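Side-chain contact in serine-pyruvate aminotransferase (AgxT) (Sulfolobus solfataricus, PDB 3ZRP), which probably transfers the amino group of L-serine to pyruvate, and perhaps that of alanine to glyoxylate, using pyridoxal 5'-phosphate as cofactor: residues Y113-P116 and G117-E120. Residues are numbered along the deposited sequence; the frame is centred on the assembly and turned at random. Where two conformers were deposited one is given.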
loop_
_atom_site.group_PDB
_atom_site.type_symbol
_atom_site.label_atom_id
_atom_site.label_comp_id
_atom_site.label_asym_id
_atom_site.label_seq_id
_atom_site.Cartn_x
_atom_site.Cartn_y
_atom_site.Cartn_z
ATOM N N TYR A 113 -29.423 -12.427 -3.288
ATOM C CA TYR A 113 -28.333 -12.576 -4.242
ATOM C C TYR A 113 -28.867 -12.780 -5.662
ATOM O O TYR A 113 -29.976 -13.277 -5.839
ATOM C CB TYR A 113 -27.396 -13.717 -3.848
ATOM C CG TYR A 113 -27.956 -15.124 -3.993
ATOM C CD1 TYR A 113 -28.749 -15.709 -2.979
ATOM C CD2 TYR A 113 -27.674 -15.881 -5.119
ATOM C CE1 TYR A 113 -29.264 -17.008 -3.125
ATOM C CE2 TYR A 113 -28.164 -17.183 -5.267
ATOM C CZ TYR A 113 -28.961 -17.735 -4.270
ATOM O OH TYR A 113 -29.434 -19.022 -4.445
ATOM N N VAL A 114 -28.081 -12.371 -6.658
ATOM C CA VAL A 114 -28.477 -12.474 -8.069
ATOM C C VAL A 114 -28.299 -13.912 -8.513
ATOM O O VAL A 114 -27.215 -14.453 -8.428
ATOM C CB VAL A 114 -27.624 -11.535 -8.966
ATOM C CG1 VAL A 114 -28.100 -11.621 -10.423
ATOM C CG2 VAL A 114 -27.734 -10.108 -8.453
ATOM N N LYS A 115 -29.383 -14.525 -9.010
ATOM C CA LYS A 115 -29.364 -15.936 -9.386
ATOM C C LYS A 115 -28.557 -16.170 -10.652
ATOM O O LYS A 115 -28.510 -15.292 -11.508
ATOM C CB LYS A 115 -30.806 -16.446 -9.559
ATOM C CG LYS A 115 -31.705 -16.153 -8.358
ATOM C CD LYS A 115 -31.172 -16.881 -7.096
ATOM C CE LYS A 115 -32.019 -16.567 -5.859
ATOM N NZ LYS A 115 -32.157 -15.111 -5.584
ATOM N N PRO A 116 -27.916 -17.357 -10.779
ATOM C CA PRO A 116 -27.171 -17.652 -11.990
ATOM C C PRO A 116 -27.999 -17.441 -13.266
ATOM O O PRO A 116 -27.468 -16.929 -14.258
ATOM C CB PRO A 116 -26.804 -19.130 -11.820
ATOM C CG PRO A 116 -26.683 -19.302 -10.339
ATOM C CD PRO A 116 -27.742 -18.425 -9.765
ATOM N N GLY A 117 -29.283 -17.800 -13.224
ATOM C CA GLY A 117 -30.185 -17.629 -14.383
ATOM C C GLY A 117 -30.398 -16.187 -14.796
ATOM O O GLY A 117 -30.547 -15.892 -15.987
ATOM N N GLU A 118 -30.409 -15.289 -13.818
ATOM C CA GLU A 118 -30.592 -13.866 -14.082
ATOM C C GLU A 118 -29.342 -13.252 -14.737
ATOM O O GLU A 118 -29.460 -12.355 -15.590
ATOM C CB GLU A 118 -30.996 -13.127 -12.801
ATOM C CG GLU A 118 -32.227 -13.754 -12.133
ATOM C CD GLU A 118 -32.488 -13.278 -10.712
ATOM O OE1 GLU A 118 -31.543 -12.880 -9.995
ATOM O OE2 GLU A 118 -33.666 -13.320 -10.309
ATOM N N VAL A 119 -28.154 -13.736 -14.347
ATOM C CA VAL A 119 -26.900 -13.305 -15.000
ATOM C C VAL A 119 -26.833 -13.875 -16.418
ATOM O O VAL A 119 -26.441 -13.169 -17.377
ATOM C CB VAL A 119 -25.592 -13.671 -14.210
ATOM C CG1 VAL A 119 -24.363 -12.973 -14.846
ATOM C CG2 VAL A 119 -25.702 -13.297 -12.714
ATOM N N GLU A 120 -27.197 -15.154 -16.549
ATOM C CA GLU A 120 -27.236 -15.822 -17.852
ATOM C C GLU A 120 -28.110 -15.074 -18.862
ATOM O O GLU A 120 -27.691 -14.857 -19.991
ATOM C CB GLU A 120 -27.747 -17.260 -17.697
ATOM C CG GLU A 120 -27.758 -18.060 -18.995
ATOM C CD GLU A 120 -28.456 -19.404 -18.846
ATOM O OE1 GLU A 120 -29.378 -19.519 -18.014
ATOM O OE2 GLU A 120 -28.109 -20.332 -19.598
#
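The carboxylate of E118 turns back over the backbone of K115 and takes its N-H from above the carboxylate plane. K115 N to E118 OE1 is 2.9 Å, at 158° on the hydrogen. The donor stands 49° out of that plane. V114 CG1 lies 3.7 Å from E118 OE1, while K115 CB and CG run alongside the carboxylate. The other flat group, the Y113 ring, has K115 CE over one face, 3.6 Å above the plane and offset toward the rim; its OH bonds E295. Bends at chi2 and chi4 curl the lysine back, bringing K115 NZ to 2.9 Å from Y113 O; it also forms a salt bridge with D112. At 5.0 Å, K115 NZ and E118 OE1 are not in contact, though opposite charges at that range would probably attract. K115 and E118 each have a second conformer, so these side-chain contacts hold for the one described.

K115 is the N-cap residue, and a side chain three residues on bonds its backbone N-H, the side-chain-to-backbone half of a capping box. V119 N to K115 O, 3.3 Å, is the first i to i+4 bond, and E120 N to P116 O continues it. V114 CG1 meets V119 CG2 at 3.7 Å.

Helix 116-125 thus follows the loop from strand 102-106, V114 packing on strand 79-83, V119 between that strand and I153 of helix 146-153, and P116 on D148, a calcium-binding residue without calcium in this chain.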